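Local coordinates for protein pectate lyase (Paenibacillus sp. 0602, PDB 5GT5) that probably cleaves polygalacturonate and partly methylated pectin by endo-acting, calcium-dependent beta-elimination, at residues Thr10-Gly15 with Ser262-His267; Asn284-Asn289 with Leu335-Val340. The protein carries 1 engineered substitution. All blocks are in the same frame, centred on the assembly; numbering follows the deposited sequence.

Interaction 1. Residues Thr10-Gly15 with Ser262-His267; sequences TGFSQG and SITLHH
Phe12 lays its ring against Ser262 and Thr264, two residues whose side chains stand on the same side of strand 262-266. CG stands anti to the carbonyl carbon (chi1 -73°), which carries it toward Ser262. Followed outward, CB sits 3.7 Å from Ser262 OG, and CG and CD1 lie under the Ser262 side chain. Ser262 CB is over the centre of one face, 3.6 Å from the ring centroid, a CH-pi contact close to the ring normal. On the other flank CD2 comes to 3.1 Å from Thr264 OG1 and CE2 to 3.6 Å from Ile263 O, while the tip, CZ, is 4.1 Å from Ser262 CB. The ring of Tyr409 meets Phe12 edge-to-face, and Leu407 and Pro408 also touch it. An alanine here would probably leave a gap over Ser262 CB and deprive Tyr409 of its edge-to-face partner.

The backbone is pinned at the same place: Phe12 N donates to Thr264 OG1 at 3.0 Å with an N-H...O angle of 154°, and that hydroxyl is also hydrogen-bonded to Tyr409 OH. Gly11 CA packs beside this oxygen, and a CB on Gly11 would clash with it. Farther along the strand, Thr10 OG1 approaches His266 NE2 obliquely to 2.9 Å and is hydrogen-bonded to Tyr288 OH; a water accepts from Thr10 N and also binds His266 NE2. The other ring nitrogen of His266, ND1, is hydrogen-bonded to His267 ND1, which helps fix the rotation of the imidazole. The arrangement is that of an irregular N-terminal segment packed on the outer surface of the right-handed parallel beta-helix of polysaccharide lyase family 1.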
loop_
_atom_site.group_PDB
_atom_site.type_symbol
_atom_site.label_atom_id
_atom_site.label_comp_id
_atom_site.label_asym_id
_atom_site.label_seq_id
_atom_site.Cartn_x
_atom_site.Cartn_y
_atom_site.Cartn_z
ATOM N N THR A 10 -8.730 -11.370 6.053
ATOM C CA THR A 10 -8.318 -12.003 4.795
ATOM C C THR A 10 -8.473 -11.010 3.651
ATOM O O THR A 10 -8.991 -9.898 3.821
ATOM C CB THR A 10 -9.184 -13.216 4.469
ATOM O OG1 THR A 10 -10.504 -12.749 4.159
ATOM C CG2 THR A 10 -9.286 -14.168 5.647
ATOM N N GLY A 11 -8.005 -11.404 2.479
ATOM C CA GLY A 11 -8.359 -10.696 1.247
ATOM C C GLY A 11 -7.428 -9.550 0.947
ATOM O O GLY A 11 -6.280 -9.522 1.438
ATOM N N PHE A 12 -7.882 -8.571 0.169
ATOM C CA PHE A 12 -6.961 -7.547 -0.318
ATOM C C PHE A 12 -6.414 -6.644 0.777
ATOM O O PHE A 12 -5.350 -6.048 0.600
ATOM C CB PHE A 12 -7.611 -6.695 -1.413
ATOM C CG PHE A 12 -7.775 -7.418 -2.744
ATOM C CD1 PHE A 12 -6.677 -7.749 -3.528
ATOM C CD2 PHE A 12 -9.042 -7.763 -3.217
ATOM C CE1 PHE A 12 -6.826 -8.413 -4.751
ATOM C CE2 PHE A 12 -9.204 -8.412 -4.445
ATOM C CZ PHE A 12 -8.103 -8.723 -5.228
ATOM N N SER A 13 -7.118 -6.550 1.916
ATOM C CA SER A 13 -6.574 -5.800 3.042
ATOM C C SER A 13 -5.566 -6.570 3.858
ATOM O O SER A 13 -5.157 -6.095 4.917
ATOM C CB SER A 13 -7.688 -5.278 3.951
ATOM O OG SER A 13 -7.133 -4.455 4.994
ATOM N N GLN A 14 -5.129 -7.737 3.389
ATOM C CA GLN A 14 -4.066 -8.451 4.102
ATOM C C GLN A 14 -2.873 -7.515 4.345
ATOM O O GLN A 14 -2.524 -6.689 3.492
ATOM C CB GLN A 14 -3.588 -9.662 3.280
ATOM C CG GLN A 14 -2.960 -9.301 1.933
ATOM C CD GLN A 14 -2.551 -10.533 1.156
ATOM O OE1 GLN A 14 -2.422 -11.628 1.723
ATOM N NE2 GLN A 14 -2.335 -10.365 -0.141
ATOM N N GLY A 15 -2.250 -7.644 5.516
ATOM C CA GLY A 15 -1.091 -6.819 5.827
ATOM C C GLY A 15 -1.414 -5.542 6.608
ATOM O O GLY A 15 -0.515 -4.847 7.099
ATOM N N SER A 262 -9.104 -2.530 -5.662
ATOM C CA SER A 262 -9.244 -3.919 -5.253
ATOM C C SER A 262 -10.066 -3.990 -3.978
ATOM O O SER A 262 -9.929 -3.149 -3.047
ATOM C CB SER A 262 -7.895 -4.637 -5.108
ATOM O OG SER A 262 -7.092 -4.089 -4.054
ATOM N N ILE A 263 -10.970 -4.967 -3.965
ATOM C CA ILE A 263 -11.854 -5.163 -2.827
ATOM C C ILE A 263 -12.259 -6.629 -2.656
ATOM O O ILE A 263 -12.519 -7.333 -3.635
ATOM C CB ILE A 263 -13.095 -4.241 -2.944
ATOM C CG1 ILE A 263 -13.910 -4.290 -1.663
ATOM C CG2 ILE A 263 -14.002 -4.587 -4.137
ATOM C CD1 ILE A 263 -14.922 -3.129 -1.554
ATOM N N THR A 264 -12.272 -7.076 -1.403
ATOM C CA THR A 264 -12.790 -8.381 -1.015
ATOM C C THR A 264 -13.993 -8.173 -0.137
ATOM O O THR A 264 -13.930 -7.403 0.840
ATOM C CB THR A 264 -11.748 -9.171 -0.200
ATOM O OG1 THR A 264 -10.533 -9.250 -0.949
ATOM C CG2 THR A 264 -12.248 -10.568 0.146
ATOM N N LEU A 265 -15.089 -8.876 -0.451
ATOM C CA LEU A 265 -16.304 -8.915 0.398
ATOM C C LEU A 265 -16.504 -10.355 0.867
ATOM O O LEU A 265 -16.514 -11.264 0.033
ATOM C CB LEU A 265 -17.543 -8.518 -0.421
ATOM C CG LEU A 265 -17.436 -7.212 -1.220
ATOM C CD1 LEU A 265 -18.681 -7.013 -2.065
ATOM C CD2 LEU A 265 -17.217 -6.012 -0.286
ATOM N N HIS A 266 -16.680 -10.603 2.158
ATOM C CA HIS A 266 -16.934 -11.981 2.573
ATOM C C HIS A 266 -17.660 -12.083 3.888
ATOM O O HIS A 266 -17.486 -11.229 4.780
ATOM C CB HIS A 266 -15.663 -12.861 2.541
ATOM C CG HIS A 266 -14.740 -12.671 3.687
ATOM N ND1 HIS A 266 -14.869 -13.380 4.870
ATOM C CD2 HIS A 266 -13.640 -11.891 3.839
ATOM C CE1 HIS A 266 -13.911 -13.024 5.696
ATOM N NE2 HIS A 266 -13.142 -12.117 5.095
ATOM N N HIS A 267 -18.499 -13.122 4.005
ATOM C CA HIS A 267 -19.307 -13.325 5.222
ATOM C C HIS A 267 -20.129 -12.077 5.547
ATOM O O HIS A 267 -20.316 -11.698 6.702
ATOM C CB HIS A 267 -18.426 -13.805 6.407
ATOM C CG HIS A 267 -17.865 -15.174 6.189
ATOM N ND1 HIS A 267 -16.683 -15.405 5.502
ATOM C CD2 HIS A 267 -18.362 -16.410 6.480
ATOM C CE1 HIS A 267 -16.485 -16.701 5.382
ATOM N NE2 HIS A 267 -17.483 -17.337 5.990
HETATM O O HOH W 1 -11.587 -10.794 7.004
#

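Interaction 2. Residues Asn284-Asn289 with Leu335-Val340; sequences NAHAYN and LVEKSV
His286 and Glu337 join their side chains above two neighbouring parallel strands, where His286 NE2 donates to Glu337 OE2 over 2.8 Å. The carboxylate oxygen lies near the imidazole plane and is met on its anti side, with the two planes 67° apart. With CG anti to the backbone N (chi1 177°), the CB-CG bond of His286 heads for the neighbouring strand and Glu337. Both ends have second partners: His286 ND1 is hydrogen-bonded to Tyr409 OH and Glu337 OE2 to Tyr411 OH, so two tyrosines help hold the pair.

The tightly packed part is the strand pairing beneath. Leu335 N binds Ala285 O, Ala287 N binds Leu335 O at 2.8 Å, Glu337 N binds Ala287 O, and Asn289 N binds Glu337 O. The short strand axes are 4.7 Å apart and only 7° from parallel. On the His286 face the partly exposed Leu335 touches His286 CD2 through its own CD2; on the face away from it, Ala287 CB and Val336 CG2 meet at 4.2 Å.

Past the strand ends the contact is carried by turns. There Asn289 ND2 reaches a lone pair of Lys338 O at 2.9 Å, while Ser339 OG donates to Glu337 O from above the carbonyl plane. Asn289 and Lys338 run side by side; the partly exposed lysine carries its NZ away to a salt bridge with Asp368, and Asn289 OD1 accepts from Asp414 N.

Strand 284-288 lies between strands 262-271 and 333-337, and the latter pairs onward with strand 363-367, as successive coils of the parallel beta-helix.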
loop_
_atom_site.group_PDB
_atom_site.type_symbol
_atom_site.label_atom_id
_atom_site.label_comp_id
_atom_site.label_asym_id
_atom_site.label_seq_id
_atom_site.Cartn_x
_atom_site.Cartn_y
_atom_site.Cartn_z
ATOM N N ASN A 284 -10.486 -5.018 -9.569
ATOM C CA ASN A 284 -10.701 -6.394 -9.157
ATOM C C ASN A 284 -11.548 -6.457 -7.917
ATOM O O ASN A 284 -11.262 -5.789 -6.927
ATOM C CB ASN A 284 -9.371 -7.092 -8.843
ATOM C CG ASN A 284 -8.508 -7.272 -10.049
ATOM O OD1 ASN A 284 -8.844 -8.011 -10.968
ATOM N ND2 ASN A 284 -7.347 -6.611 -10.044
ATOM N N ALA A 285 -12.609 -7.257 -7.960
ATOM C CA ALA A 285 -13.446 -7.470 -6.789
ATOM C C ALA A 285 -13.718 -8.944 -6.590
ATOM O O ALA A 285 -14.081 -9.625 -7.555
ATOM C CB ALA A 285 -14.761 -6.739 -6.922
ATOM N N HIS A 286 -13.580 -9.416 -5.354
ATOM C CA HIS A 286 -13.815 -10.812 -4.998
ATOM C C HIS A 286 -14.811 -10.861 -3.853
ATOM O O HIS A 286 -14.546 -10.304 -2.772
ATOM C CB HIS A 286 -12.470 -11.454 -4.606
ATOM C CG HIS A 286 -12.576 -12.881 -4.144
ATOM N ND1 HIS A 286 -11.787 -13.384 -3.133
ATOM C CD2 HIS A 286 -13.321 -13.913 -4.600
ATOM C CE1 HIS A 286 -12.081 -14.661 -2.945
ATOM N NE2 HIS A 286 -13.013 -15.007 -3.805
ATOM N N ALA A 287 -15.950 -11.510 -4.089
ATOM C CA ALA A 287 -16.929 -11.773 -3.043
ATOM C C ALA A 287 -17.011 -13.279 -2.828
ATOM O O ALA A 287 -17.186 -14.054 -3.770
ATOM C CB ALA A 287 -18.275 -11.216 -3.414
ATOM N N TYR A 288 -16.848 -13.694 -1.583
ATOM C CA TYR A 288 -17.054 -15.095 -1.237
ATOM C C TYR A 288 -17.883 -15.232 0.016
ATOM O O TYR A 288 -17.807 -14.410 0.929
ATOM C CB TYR A 288 -15.731 -15.869 -1.134
ATOM C CG TYR A 288 -14.787 -15.553 0.033
ATOM C CD1 TYR A 288 -13.820 -14.546 -0.076
ATOM C CD2 TYR A 288 -14.822 -16.309 1.226
ATOM C CE1 TYR A 288 -12.910 -14.319 0.946
ATOM C CE2 TYR A 288 -13.915 -16.067 2.271
ATOM C CZ TYR A 288 -12.988 -15.055 2.125
ATOM O OH TYR A 288 -12.088 -14.806 3.133
ATOM N N ASN A 289 -18.716 -16.272 0.069
ATOM C CA ASN A 289 -19.552 -16.516 1.245
ATOM C C ASN A 289 -20.327 -15.270 1.639
ATOM O O ASN A 289 -20.366 -14.901 2.815
ATOM C CB ASN A 289 -18.717 -16.992 2.446
ATOM C CG ASN A 289 -18.133 -18.408 2.279
ATOM O OD1 ASN A 289 -17.126 -18.717 2.919
ATOM N ND2 ASN A 289 -18.762 -19.262 1.469
ATOM N N LEU A 335 -15.398 -11.793 -9.227
ATOM C CA LEU A 335 -15.713 -13.189 -8.965
ATOM C C LEU A 335 -16.556 -13.259 -7.706
ATOM O O LEU A 335 -16.167 -12.719 -6.658
ATOM C CB LEU A 335 -14.435 -14.006 -8.777
ATOM C CG LEU A 335 -14.659 -15.445 -8.298
ATOM C CD1 LEU A 335 -15.312 -16.305 -9.386
ATOM C CD2 LEU A 335 -13.356 -16.081 -7.773
ATOM N N VAL A 336 -17.712 -13.905 -7.805
ATOM C CA VAL A 336 -18.558 -14.255 -6.645
ATOM C C VAL A 336 -18.526 -15.752 -6.480
ATOM O O VAL A 336 -18.737 -16.475 -7.463
ATOM C CB VAL A 336 -20.000 -13.815 -6.856
ATOM C CG1 VAL A 336 -20.855 -14.249 -5.668
ATOM C CG2 VAL A 336 -20.065 -12.289 -7.067
ATOM N N GLU A 337 -18.242 -16.247 -5.280
ATOM C CA GLU A 337 -18.256 -17.693 -5.074
ATOM C C GLU A 337 -18.858 -18.131 -3.759
ATOM O O GLU A 337 -18.802 -17.409 -2.753
ATOM C CB GLU A 337 -16.888 -18.328 -5.286
ATOM C CG GLU A 337 -15.861 -17.925 -4.312
ATOM C CD GLU A 337 -14.445 -18.394 -4.682
ATOM O OE1 GLU A 337 -14.266 -19.445 -5.358
ATOM O OE2 GLU A 337 -13.503 -17.665 -4.327
ATOM N N LYS A 338 -19.416 -19.336 -3.763
ATOM C CA LYS A 338 -19.892 -19.980 -2.555
ATOM C C LYS A 338 -20.826 -19.054 -1.803
ATOM O O LYS A 338 -20.727 -18.882 -0.599
ATOM C CB LYS A 338 -18.695 -20.418 -1.691
ATOM C CG LYS A 338 -17.728 -21.386 -2.370
ATOM C CD LYS A 338 -18.222 -22.830 -2.331
ATOM C CE LYS A 338 -17.206 -23.767 -3.006
ATOM N NZ LYS A 338 -17.738 -25.160 -3.090
ATOM N N SER A 339 -21.730 -18.435 -2.543
ATOM C CA SER A 339 -22.639 -17.468 -1.955
ATOM C C SER A 339 -24.089 -17.934 -2.066
ATOM O O SER A 339 -24.355 -19.017 -2.612
ATOM C CB SER A 339 -22.415 -16.116 -2.615
ATOM O OG SER A 339 -21.114 -15.630 -2.255
ATOM N N VAL A 340 -24.999 -17.148 -1.491
ATOM C CA VAL A 340 -26.439 -17.392 -1.548
ATOM C C VAL A 340 -27.128 -16.135 -2.065
ATOM O O VAL A 340 -26.902 -15.036 -1.533
ATOM C CB VAL A 340 -26.968 -17.710 -0.132
ATOM C CG1 VAL A 340 -28.481 -17.879 -0.176
ATOM C CG2 VAL A 340 -26.266 -18.957 0.431
#

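In the fold
From the N terminus, the chain first passes through residues 10-15, ahead of strand 30-33, and interaction 1 brings this segment onto strand 262-271, closing a loop of 246 intervening residues that holds many of the parallel strands. Interaction 2 opens only after that loop has closed and spans 45 residues, including helices 295-301 and 306-314, before strand 333-337 returns beside strand 284-288. The two loops therefore follow in series and neither nest nor cross. They adjoin in space because strands 262-271 and 284-288 are neighbours: Leu265 N lies 2.8 Å from His286 O, a probable backbone hydrogen bond. Together they tie the N-terminal segment to consecutive coils of the beta-helix.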